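Hemolysin-related protein (Vibrio cholerae serotype O1, PDB 6MLT) binds calcium and sodium ions, and probably carbohydrate, as a secreted biofilm matrix protein with a likely part in adhesion. Local coordinates at residues V276-S280 with N601-S605; A480-T484 with W566-T570; D486-E490 with S605-R609. All coordinates share one frame; numbering follows the deposited sequence.

Interaction 1. Residues V276-S280 with N601-S605; sequences VQAVS and NSFRS
Val279 and Phe603 face each other as a single antiparallel hydrogen-bonded pair, Val279 N giving to Phe603 O at 3.1 Å and Phe603 N to Val279 O at 2.8 Å, where the otherwise irregular 601-605 chain, extended at Ser602 and Phe603, passes beside the short strand 277-279. Beside these bonds Ser602 CA-H also turns to Val279 O, so that this one carbonyl meets two neighbours from the C-terminal segment.

Among the side chains Arg604 does most of the work. Arg604 NE donates to Gln277 O, 2.7 Å away, which lies close to the guanidinium plane at its edge, with an N-H...O angle of 155°; NH2 adds a weak second bond to the same oxygen. The chain reaches there by bending at chi3 (-75°), which swings the guanidinium back toward the strand. Its flat group is sandwiched: Val276 CG2 sits over the centre of one face, 3.4 Å from Arg604 CZ, while Phe603 CE1 covers the opposite face nearer the rim. NH2 has a further acceptor in Ser224 O, which helps to fix the rotation of the group. The amide of Gln277, turned 65° from the guanidinium, is engaged by Ser225 and Ser240 instead. At the other end Ser280 OG packs against the CB atoms of Ser602 and Ser605, its polar partner being Asp489.

All of this is buried near the centre of the chain. Strand 277-279 is an outermost member of its four-stranded sheet, paired with 443-448; strand 224-227 of the preceding sheet packs on Val279 and Phe603, and strand 478-481 of the following one touches Ala278 and Ser605.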
ATOM      1  N   VAL A 276     -11.889  10.063   1.636  1.00 17.08           N
ATOM      2  CA  VAL A 276     -11.063   8.897   1.348  1.00 15.71           C
ATOM      3  C   VAL A 276     -10.093   9.274   0.242  1.00 17.78           C
ATOM      4  O   VAL A 276     -10.364  10.172  -0.561  1.00 17.53           O
ATOM      5  CB  VAL A 276     -11.942   7.679   0.957  1.00 17.55           C
ATOM      6  CG1 VAL A 276     -12.698   7.953  -0.337  1.00 15.42           C
ATOM      7  CG2 VAL A 276     -11.102   6.407   0.822  1.00 19.10           C
ATOM      8  N   GLN A 277      -8.944   8.598   0.221  1.00 14.48           N
ATOM      9  CA  GLN A 277      -7.912   8.820  -0.774  1.00 18.18           C
ATOM     10  C   GLN A 277      -7.419   7.486  -1.303  1.00 16.95           C
ATOM     11  O   GLN A 277      -7.603   6.437  -0.679  1.00 18.04           O
ATOM     12  CB  GLN A 277      -6.693   9.570  -0.206  1.00 17.23           C
ATOM     13  CG  GLN A 277      -6.937  10.348   1.052  1.00 22.70           C
ATOM     14  CD  GLN A 277      -7.135   9.473   2.297  1.00 22.80           C
ATOM     15  OE1 GLN A 277      -6.677   8.334   2.369  1.00 24.37           O
ATOM     16  NE2 GLN A 277      -7.832  10.013   3.274  1.00 21.74           N
ATOM     17  N   ALA A 278      -6.785   7.552  -2.469  1.00 19.60           N
ATOM     18  CA  ALA A 278      -5.925   6.493  -2.973  1.00 19.34           C
ATOM     19  C   ALA A 278      -4.503   7.034  -3.022  1.00 19.33           C
ATOM     20  O   ALA A 278      -4.290   8.214  -3.315  1.00 19.48           O
ATOM     21  CB  ALA A 278      -6.375   6.011  -4.360  1.00 19.18           C
ATOM     22  N   VAL A 279      -3.534   6.178  -2.701  1.00 19.24           N
ATOM     23  CA  VAL A 279      -2.128   6.562  -2.635  1.00 21.04           C
ATOM     24  C   VAL A 279      -1.339   5.550  -3.452  1.00 20.27           C
ATOM     25  O   VAL A 279      -1.406   4.344  -3.179  1.00 19.29           O
ATOM     26  CB  VAL A 279      -1.617   6.603  -1.184  1.00 22.46           C
ATOM     27  CG1 VAL A 279      -0.162   7.063  -1.136  1.00 22.53           C
ATOM     28  CG2 VAL A 279      -2.519   7.495  -0.328  1.00 23.69           C
ATOM     29  N   SER A 280      -0.603   6.017  -4.450  1.00 18.97           N
ATOM     30  CA  SER A 280       0.032   5.063  -5.353  1.00 19.38           C
ATOM     31  C   SER A 280       1.089   5.764  -6.197  1.00 19.30           C
ATOM     32  O   SER A 280       1.361   6.958  -6.038  1.00 19.12           O
ATOM     33  CB  SER A 280      -1.011   4.388  -6.241  1.00 19.93           C
ATOM     34  OG  SER A 280      -0.502   3.179  -6.757  1.00 21.12           O
ATOM     35  N   ASN A 601       3.822  -0.228  -1.627  1.00 20.91           N
ATOM     36  CA  ASN A 601       3.655   1.164  -1.218  1.00 18.25           C
ATOM     37  C   ASN A 601       2.466   1.813  -1.923  1.00 21.16           C
ATOM     38  O   ASN A 601       2.568   2.895  -2.507  1.00 22.56           O
ATOM     39  CB  ASN A 601       4.934   1.966  -1.458  1.00 21.14           C
ATOM     40  CG  ASN A 601       4.926   3.289  -0.720  1.00 22.42           C
ATOM     41  OD1 ASN A 601       4.181   3.459   0.245  1.00 22.20           O
ATOM     42  ND2 ASN A 601       5.754   4.232  -1.164  1.00 22.33           N
ATOM     43  N   SER A 602       1.316   1.146  -1.848  1.00 20.02           N
ATOM     44  CA  SER A 602       0.087   1.674  -2.418  1.00 19.08           C
ATOM     45  C   SER A 602      -1.062   1.425  -1.453  1.00 19.04           C
ATOM     46  O   SER A 602      -0.961   0.613  -0.530  1.00 16.13           O
ATOM     47  CB  SER A 602      -0.231   1.038  -3.779  1.00 22.43           C
ATOM     48  OG  SER A 602      -0.603  -0.322  -3.621  1.00 22.03           O
ATOM     49  N   PHE A 603      -2.164   2.132  -1.686  1.00 17.26           N
ATOM     50  CA  PHE A 603      -3.368   1.981  -0.883  1.00 17.17           C
ATOM     51  C   PHE A 603      -4.565   2.257  -1.781  1.00 20.18           C
ATOM     52  O   PHE A 603      -4.635   3.306  -2.430  1.00 18.21           O
ATOM     53  CB  PHE A 603      -3.343   2.921   0.328  1.00 15.99           C
ATOM     54  CG  PHE A 603      -4.053   2.373   1.532  1.00 15.87           C
ATOM     55  CD1 PHE A 603      -5.434   2.431   1.619  1.00 15.97           C
ATOM     56  CD2 PHE A 603      -3.341   1.787   2.573  1.00 17.99           C
ATOM     57  CE1 PHE A 603      -6.091   1.920   2.718  1.00 18.11           C
ATOM     58  CE2 PHE A 603      -3.999   1.276   3.677  1.00 21.52           C
ATOM     59  CZ  PHE A 603      -5.373   1.340   3.749  1.00 19.81           C
ATOM     60  N   ARG A 604      -5.485   1.292  -1.825  1.00 17.59           N
ATOM     61  CA  ARG A 604      -6.631   1.295  -2.734  1.00 16.75           C
ATOM     62  C   ARG A 604      -6.192   1.341  -4.198  1.00 16.54           C
ATOM     63  O   ARG A 604      -6.841   1.955  -5.044  1.00 17.29           O
ATOM     64  CB  ARG A 604      -7.605   2.427  -2.384  1.00 18.81           C
ATOM     65  CG  ARG A 604      -8.612   2.001  -1.285  1.00 18.51           C
ATOM     66  CD  ARG A 604      -9.488   3.153  -0.805  1.00 19.31           C
ATOM     67  NE  ARG A 604      -8.750   4.067   0.069  1.00 16.69           N
ATOM     68  CZ  ARG A 604      -8.784   4.046   1.396  1.00 18.61           C
ATOM     69  NH1 ARG A 604      -9.526   3.162   2.051  1.00 17.88           N
ATOM     70  NH2 ARG A 604      -8.075   4.928   2.077  1.00 19.55           N
ATOM     71  N   SER A 605      -5.101   0.644  -4.504  1.00 14.66           N
ATOM     72  CA  SER A 605      -4.700   0.344  -5.871  1.00 18.91           C
ATOM     73  C   SER A 605      -4.866  -1.144  -6.158  1.00 17.08           C
ATOM     74  O   SER A 605      -4.527  -1.991  -5.322  1.00 17.12           O
ATOM     75  CB  SER A 605      -3.242   0.735  -6.131  1.00 21.44           C
ATOM     76  OG  SER A 605      -2.844   0.263  -7.404  1.00 18.00           O
TER

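Interaction 2. Residues A480-T484 with W566-T570; sequences AYDFT and WRNAT. With NA (sodium ion), chain H; GOL (glycerol), chain K.
The phenol of Tyr481 reaches across to the backbone of 566-570 and gives its hydroxyl proton to Arg567 O, Tyr481 OH to Arg567 O 2.7 Å. The donor lies above the carbonyl plane, 37° out of it, rather than on a lone pair. With CG anti to the backbone N (chi1 171°), the ring is sent toward 566-570, where Trp566 CB lies at its edge beside CE2, 3.2 Å from Tyr481 OH. On the CE1 side Ala569 CB comes within 3.8 Å of Tyr481 CE1.

Phe483 and Trp566 form a T-shaped pair. The CD1 edge of Phe483 is directed at the centre of one indole face, Phe483 CD1 to Trp566 CE2 3.6 Å. The planes stand at 80°, and the centroid of the Phe483 ring is 4.9 Å from that of the six-membered ring of Trp566. Phe483 has CG beside its own backbone N, and Tyr481 CD2 rests over the centre of its ring. The aromatics thus form a row, the edge of Tyr481 over the Phe483 face and the edge of Phe483 over the Trp566 face.

Two waters fill in the polar side. One lies 2.6 Å from Asp482 O and 2.8 Å from Arg567 O, bridging the two carbonyls; the other sits among Phe483 O, Arg567 N and glycerol O2. Arg567, bent at chi3, holds this glycerol, probably from the crystallisation liquor, through Arg567 NE to glycerol O2 at 2.9 Å. Asp482 OD1 and Thr484 OG1 bind the sodium ion, whose remaining protein ligands are Asp486, Ile488 and Glu490.

The contact lies where strand 478-481 runs out into the metal loop. Leu492 of strand 490-494 packs on Tyr481 and Phe483 from within the same sheet, while Val526 of strand 525-527, touching both and Ala569, makes the link to the next sheet.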
ATOM      1  N   ALA A 480      -7.308   3.176  -7.776  1.00 16.95           N
ATOM      2  CA  ALA A 480      -6.183   3.280  -8.695  1.00 18.92           C
ATOM      3  C   ALA A 480      -5.960   1.947  -9.392  1.00 19.15           C
ATOM      4  O   ALA A 480      -6.193   0.881  -8.816  1.00 16.21           O
ATOM      5  CB  ALA A 480      -4.905   3.692  -7.964  1.00 19.38           C
ATOM      6  N   TYR A 481      -5.492   2.022 -10.636  1.00 18.36           N
ATOM      7  CA  TYR A 481      -5.124   0.847 -11.413  1.00 18.81           C
ATOM      8  C   TYR A 481      -4.359   1.300 -12.654  1.00 19.25           C
ATOM      9  O   TYR A 481      -4.641   2.363 -13.217  1.00 16.68           O
ATOM     10  CB  TYR A 481      -6.354   0.022 -11.819  1.00 18.39           C
ATOM     11  CG  TYR A 481      -6.015  -1.084 -12.798  1.00 19.51           C
ATOM     12  CD1 TYR A 481      -5.155  -2.116 -12.434  1.00 19.37           C
ATOM     13  CD2 TYR A 481      -6.532  -1.086 -14.090  1.00 21.74           C
ATOM     14  CE1 TYR A 481      -4.814  -3.119 -13.331  1.00 19.50           C
ATOM     15  CE2 TYR A 481      -6.201  -2.090 -14.997  1.00 21.06           C
ATOM     16  CZ  TYR A 481      -5.339  -3.098 -14.611  1.00 19.96           C
ATOM     17  OH  TYR A 481      -5.004  -4.096 -15.499  1.00 20.22           O
ATOM     18  N   ASP A 482      -3.397   0.476 -13.075  1.00 20.10           N
ATOM     19  CA  ASP A 482      -2.586   0.737 -14.268  1.00 21.49           C
ATOM     20  C   ASP A 482      -3.252   0.052 -15.455  1.00 22.42           C
ATOM     21  O   ASP A 482      -2.943  -1.090 -15.796  1.00 20.72           O
ATOM     22  CB  ASP A 482      -1.157   0.238 -14.066  1.00 22.21           C
ATOM     23  CG  ASP A 482      -0.284   0.441 -15.291  1.00 22.59           C
ATOM     24  OD1 ASP A 482      -0.691   1.189 -16.209  1.00 20.58           O
ATOM     25  OD2 ASP A 482       0.804  -0.162 -15.346  1.00 22.78           O
ATOM     26  N   PHE A 483      -4.186   0.765 -16.092  1.00 20.28           N
ATOM     27  CA  PHE A 483      -4.838   0.256 -17.297  1.00 21.59           C
ATOM     28  C   PHE A 483      -3.861   0.143 -18.460  1.00 23.22           C
ATOM     29  O   PHE A 483      -3.939  -0.803 -19.254  1.00 23.71           O
ATOM     30  CB  PHE A 483      -5.988   1.175 -17.712  1.00 22.01           C
ATOM     31  CG  PHE A 483      -7.201   1.080 -16.845  1.00 21.09           C
ATOM     32  CD1 PHE A 483      -8.141   0.089 -17.057  1.00 21.89           C
ATOM     33  CD2 PHE A 483      -7.432   2.017 -15.851  1.00 20.29           C
ATOM     34  CE1 PHE A 483      -9.277   0.014 -16.267  1.00 21.06           C
ATOM     35  CE2 PHE A 483      -8.560   1.949 -15.063  1.00 20.65           C
ATOM     36  CZ  PHE A 483      -9.485   0.946 -15.271  1.00 19.92           C
ATOM     37  N   THR A 484      -2.965   1.116 -18.605  1.00 19.76           N
ATOM     38  CA  THR A 484      -2.148   1.202 -19.809  1.00 22.50           C
ATOM     39  C   THR A 484      -0.951   0.269 -19.773  1.00 26.24           C
ATOM     40  O   THR A 484      -0.386  -0.024 -20.829  1.00 25.81           O
ATOM     41  CB  THR A 484      -1.651   2.633 -20.029  1.00 23.25           C
ATOM     42  OG1 THR A 484      -0.788   3.011 -18.950  1.00 21.23           O
ATOM     43  CG2 THR A 484      -2.825   3.609 -20.128  1.00 26.34           C
ATOM     44  N   TRP A 566      -6.112  -5.979 -19.665  1.00 21.67           N
ATOM     45  CA  TRP A 566      -5.866  -5.262 -18.416  1.00 21.27           C
ATOM     46  C   TRP A 566      -5.091  -6.201 -17.499  1.00 18.91           C
ATOM     47  O   TRP A 566      -5.676  -7.032 -16.800  1.00 18.86           O
ATOM     48  CB  TRP A 566      -7.179  -4.797 -17.796  1.00 21.21           C
ATOM     49  CG  TRP A 566      -7.860  -3.716 -18.595  1.00 20.09           C
ATOM     50  CD1 TRP A 566      -7.308  -2.951 -19.590  1.00 19.59           C
ATOM     51  CD2 TRP A 566      -9.221  -3.285 -18.469  1.00 18.39           C
ATOM     52  NE1 TRP A 566      -8.243  -2.068 -20.083  1.00 20.98           N
ATOM     53  CE2 TRP A 566      -9.426  -2.259 -19.416  1.00 21.44           C
ATOM     54  CE3 TRP A 566     -10.290  -3.671 -17.655  1.00 21.21           C
ATOM     55  CZ2 TRP A 566     -10.654  -1.612 -19.561  1.00 22.87           C
ATOM     56  CZ3 TRP A 566     -11.506  -3.027 -17.802  1.00 21.96           C
ATOM     57  CH2 TRP A 566     -11.677  -2.010 -18.747  1.00 22.24           C
ATOM     58  N   ARG A 567      -3.769  -6.051 -17.500  1.00 18.53           N
ATOM     59  CA  ARG A 567      -2.849  -6.985 -16.871  1.00 19.68           C
ATOM     60  C   ARG A 567      -2.522  -6.586 -15.431  1.00 18.90           C
ATOM     61  O   ARG A 567      -2.723  -5.442 -15.009  1.00 18.13           O
ATOM     62  CB  ARG A 567      -1.549  -7.062 -17.675  1.00 21.48           C
ATOM     63  CG  ARG A 567      -1.730  -7.476 -19.123  1.00 24.35           C
ATOM     64  CD  ARG A 567      -0.386  -7.579 -19.843  1.00 27.80           C
ATOM     65  NE  ARG A 567       0.256  -6.268 -19.974  1.00 29.53           N
ATOM     66  CZ  ARG A 567       1.363  -5.878 -19.350  1.00 34.92           C
ATOM     67  NH1 ARG A 567       2.029  -6.692 -18.527  1.00 35.27           N
ATOM     68  NH2 ARG A 567       1.827  -4.653 -19.561  1.00 34.34           N
ATOM     69  N   ASN A 568      -2.017  -7.565 -14.677  1.00 19.40           N
ATOM     70  CA  ASN A 568      -1.407  -7.332 -13.363  1.00 21.85           C
ATOM     71  C   ASN A 568      -2.390  -6.715 -12.366  1.00 20.83           C
ATOM     72  O   ASN A 568      -2.030  -5.839 -11.578  1.00 20.90           O
ATOM     73  CB  ASN A 568      -0.159  -6.459 -13.498  1.00 23.90           C
ATOM     74  CG  ASN A 568       0.953  -7.149 -14.254  1.00 30.83           C
ATOM     75  OD1 ASN A 568       1.051  -8.375 -14.257  1.00 33.03           O
ATOM     76  ND2 ASN A 568       1.801  -6.364 -14.893  1.00 37.01           N
ATOM     77  N   ALA A 569      -3.630  -7.191 -12.375  1.00 19.25           N
ATOM     78  CA  ALA A 569      -4.637  -6.751 -11.419  1.00 18.71           C
ATOM     79  C   ALA A 569      -4.849  -7.792 -10.324  1.00 19.51           C
ATOM     80  O   ALA A 569      -4.774  -9.003 -10.561  1.00 17.08           O
ATOM     81  CB  ALA A 569      -5.971  -6.476 -12.111  1.00 18.17           C
ATOM     82  N   THR A 570      -5.140  -7.300  -9.119  1.00 18.81           N
ATOM     83  CA  THR A 570      -5.381  -8.172  -7.976  1.00 19.13           C
ATOM     84  C   THR A 570      -6.509  -9.157  -8.274  1.00 16.92           C
ATOM     85  O   THR A 570      -7.486  -8.836  -8.955  1.00 19.12           O
ATOM     86  CB  THR A 570      -5.742  -7.343  -6.738  1.00 16.50           C
ATOM     87  OG1 THR A 570      -5.921  -8.211  -5.610  1.00 17.89           O
ATOM     88  CG2 THR A 570      -7.026  -6.558  -6.961  1.00 16.40           C
TER
HETATM   89 NA    NA H1007      -0.717   3.411 -16.594  1.00 20.83          NA
HETATM   90  C1  GOL K1010      -1.978  -3.251 -23.040  1.00 50.08           C
HETATM   91  O1  GOL K1010      -3.139  -3.576 -22.311  1.00 49.53           O
HETATM   92  C2  GOL K1010      -0.870  -2.976 -22.044  1.00 48.02           C
HETATM   93  O2  GOL K1010      -1.014  -3.900 -21.002  1.00 42.15           O
HETATM   94  C3  GOL K1010       0.501  -3.158 -22.675  1.00 53.24           C
HETATM   95  O3  GOL K1010       1.467  -2.689 -21.768  1.00 56.82           O
HETATM   96  O   HOH W   1      -1.411  -3.214 -16.003  1.00 30.01           O
HETATM   97  O   HOH W   2      -2.621  -3.358 -18.422  1.00 22.86           O

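Interaction 3. Residues D486-E490 with S605-R609; sequences DGIDE and SATIR. With NA (sodium ion), chain H.
The two backbones stay well apart, 7.4 Å between the CA atoms of Asp489 and Thr607, and the contact is carried by the side chains of Asp489, Ser605, Thr607 and Arg609 together with the Gly487 carbonyl. The 486-490 segment is the second half of a loop that resembles the Asp-rich calcium-type loops of FG-GAP repeats, here with sodium; it contains an Asx turn, Asp486 OD1 accepting from Ile488 N. On the other side Ser605 OG accepts from Thr607 N in an ST turn.

Asp489 is the hub. Its chi1 of -80° sets the carboxylate beside the backbone N and aims it at the C-terminal segment, where hydroxyls and a guanidinium share it. Thr607 OG1 gives to Asp489 OD1 at 2.7 Å from above the carboxylate plane. Ser605 OG gives to Asp489 OD2 at 2.7 Å on the syn side, somewhat out of the plane, while Arg609 NH1 reaches OD2 from the opposite face. The salt bridge is completed by Arg609 NH2, 2.8 Å from Asp489 OD1 in a weak bond, the two flat groups being turned 58° from each other. With Ser280 OG as a further partner of OD2, so many donors would probably keep Asp489 ionised.

Arg609 gets its reach from a chain extended from CG to NE, and Thr607 CG2 covers one guanidinium face near the rim. Asp486 OD1, Ile488 O and the two carboxylate oxygens of Glu490 hold the sodium, so alternate residues look to the metal while Asp489 looks to the tail.

The guanidinium also grips the loop backbone: Arg609 NH2 donates to Gly487 O at 3.0 Å with an N-H...O angle of 170°, though it lies well above the carbonyl plane, not on a lone pair. One water accepts from Arg609 NE and donates to that same Gly487 oxygen.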
ATOM      1  N   ASP A 486       2.058   0.788 -18.278  1.00 28.73           N
ATOM      2  CA  ASP A 486       3.354   1.455 -18.250  1.00 29.52           C
ATOM      3  C   ASP A 486       3.933   1.556 -16.845  1.00 27.53           C
ATOM      4  O   ASP A 486       4.953   2.224 -16.650  1.00 29.98           O
ATOM      5  CB  ASP A 486       3.254   2.849 -18.878  1.00 34.85           C
ATOM      6  CG  ASP A 486       2.424   3.829 -18.051  1.00 36.54           C
ATOM      7  OD1 ASP A 486       1.739   3.414 -17.088  1.00 32.53           O
ATOM      8  OD2 ASP A 486       2.461   5.037 -18.380  1.00 36.47           O
ATOM      9  N   GLY A 487       3.318   0.906 -15.865  1.00 23.49           N
ATOM     10  CA  GLY A 487       3.811   0.942 -14.504  1.00 24.76           C
ATOM     11  C   GLY A 487       3.319   2.108 -13.674  1.00 23.70           C
ATOM     12  O   GLY A 487       3.648   2.177 -12.480  1.00 23.94           O
ATOM     13  N   ILE A 488       2.540   3.017 -14.261  1.00 22.82           N
ATOM     14  CA  ILE A 488       2.000   4.184 -13.571  1.00 21.68           C
ATOM     15  C   ILE A 488       0.489   4.017 -13.462  1.00 20.60           C
ATOM     16  O   ILE A 488      -0.184   3.767 -14.466  1.00 21.64           O
ATOM     17  CB  ILE A 488       2.356   5.486 -14.312  1.00 25.11           C
ATOM     18  CG1 ILE A 488       3.874   5.574 -14.519  1.00 23.34           C
ATOM     19  CG2 ILE A 488       1.834   6.704 -13.537  1.00 26.53           C
ATOM     20  CD1 ILE A 488       4.327   6.793 -15.311  1.00 24.34           C
ATOM     21  N   ASP A 489      -0.042   4.157 -12.249  1.00 19.53           N
ATOM     22  CA  ASP A 489      -1.473   3.981 -12.037  1.00 19.15           C
ATOM     23  C   ASP A 489      -2.251   5.150 -12.627  1.00 21.52           C
ATOM     24  O   ASP A 489      -1.819   6.305 -12.561  1.00 18.59           O
ATOM     25  CB  ASP A 489      -1.792   3.869 -10.545  1.00 18.98           C
ATOM     26  CG  ASP A 489      -1.533   2.471  -9.974  1.00 23.45           C
ATOM     27  OD1 ASP A 489      -1.130   1.560 -10.730  1.00 20.26           O
ATOM     28  OD2 ASP A 489      -1.744   2.290  -8.752  1.00 21.58           O
ATOM     29  N   GLU A 490      -3.394   4.827 -13.228  1.00 19.72           N
ATOM     30  CA  GLU A 490      -4.452   5.781 -13.506  1.00 19.77           C
ATOM     31  C   GLU A 490      -5.390   5.867 -12.297  1.00 19.30           C
ATOM     32  O   GLU A 490      -5.350   5.038 -11.384  1.00 17.73           O
ATOM     33  CB  GLU A 490      -5.221   5.373 -14.770  1.00 18.04           C
ATOM     34  CG  GLU A 490      -4.490   5.652 -16.089  1.00 19.64           C
ATOM     35  CD  GLU A 490      -3.339   4.689 -16.386  1.00 22.32           C
ATOM     36  OE1 GLU A 490      -3.567   3.458 -16.402  1.00 21.26           O
ATOM     37  OE2 GLU A 490      -2.200   5.164 -16.611  1.00 22.16           O
ATOM     38  N   SER A 605      -5.101   0.644  -4.504  1.00 14.66           N
ATOM     39  CA  SER A 605      -4.700   0.344  -5.871  1.00 18.91           C
ATOM     40  C   SER A 605      -4.866  -1.144  -6.158  1.00 17.08           C
ATOM     41  O   SER A 605      -4.527  -1.991  -5.322  1.00 17.12           O
ATOM     42  CB  SER A 605      -3.242   0.735  -6.131  1.00 21.44           C
ATOM     43  OG  SER A 605      -2.844   0.263  -7.404  1.00 18.00           O
ATOM     44  N   ALA A 606      -5.369  -1.456  -7.350  1.00 16.26           N
ATOM     45  CA  ALA A 606      -5.502  -2.831  -7.807  1.00 16.36           C
ATOM     46  C   ALA A 606      -4.245  -3.368  -8.477  1.00 18.15           C
ATOM     47  O   ALA A 606      -4.207  -4.552  -8.828  1.00 18.89           O
ATOM     48  CB  ALA A 606      -6.679  -2.945  -8.785  1.00 17.68           C
ATOM     49  N   THR A 607      -3.224  -2.538  -8.675  1.00 17.20           N
ATOM     50  CA  THR A 607      -2.078  -2.932  -9.488  1.00 16.96           C
ATOM     51  C   THR A 607      -1.119  -3.796  -8.680  1.00 18.19           C
ATOM     52  O   THR A 607      -0.612  -3.365  -7.641  1.00 20.06           O
ATOM     53  CB  THR A 607      -1.350  -1.700 -10.016  1.00 18.37           C
ATOM     54  OG1 THR A 607      -2.262  -0.885 -10.758  1.00 20.92           O
ATOM     55  CG2 THR A 607      -0.169  -2.108 -10.922  1.00 21.29           C
ATOM     56  N   ILE A 608      -0.845  -5.002  -9.172  1.00 18.91           N
ATOM     57  CA  ILE A 608       0.147  -5.863  -8.532  1.00 20.54           C
ATOM     58  C   ILE A 608       1.529  -5.298  -8.828  1.00 23.71           C
ATOM     59  O   ILE A 608       1.893  -5.097  -9.992  1.00 23.80           O
ATOM     60  CB  ILE A 608       0.022  -7.313  -9.021  1.00 21.73           C
ATOM     61  CG1 ILE A 608      -1.327  -7.897  -8.598  1.00 18.63           C
ATOM     62  CG2 ILE A 608       1.180  -8.173  -8.478  1.00 25.83           C
ATOM     63  CD1 ILE A 608      -1.607  -9.291  -9.168  1.00 22.15           C
ATOM     64  N   ARG A 609       2.301  -5.031  -7.777  1.00 26.13           N
ATOM     65  CA  ARG A 609       3.633  -4.458  -7.913  1.00 33.47           C
ATOM     66  C   ARG A 609       4.636  -5.276  -7.117  1.00 38.02           C
ATOM     67  O   ARG A 609       4.358  -5.687  -5.987  1.00 36.37           O
ATOM     68  CB  ARG A 609       3.678  -3.006  -7.430  1.00 32.30           C
ATOM     69  CG  ARG A 609       3.164  -2.032  -8.446  1.00 30.32           C
ATOM     70  CD  ARG A 609       3.386  -0.586  -8.030  1.00 26.74           C
ATOM     71  NE  ARG A 609       3.045   0.294  -9.141  1.00 27.10           N
ATOM     72  CZ  ARG A 609       1.833   0.787  -9.364  1.00 28.44           C
ATOM     73  NH1 ARG A 609       0.831   0.511  -8.533  1.00 26.25           N
ATOM     74  NH2 ARG A 609       1.628   1.570 -10.417  1.00 28.03           N
TER
HETATM   75 NA    NA H1007      -0.717   3.411 -16.594  1.00 20.83          NA
HETATM   76  O   HOH W   3       4.778  -0.036 -11.241  1.00 24.37           O

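All three contacts join the C-terminal tail after strand 553-559 to earlier parts of the chain. The partners come in the order 276-280, 480-484, 486-490, then 566-570 and 601-609, so interaction 2 lies within the sequence span of interaction 1, while interactions 2 and 3 alternate. Interactions 2 and 3 are about 5 Å apart, centre to centre, and share the sodium loop between strands 478-481 and 490-494; interaction 1 is about 10 Å from interaction 3, with which it shares Ser605, and about 14 Å from interaction 2. A probable hydrogen bond between Arg604 O and Ala480 N joins interactions 1 and 2. The tail thus bridges successive four-stranded sheets of what is probably a beta-propeller, near its centre.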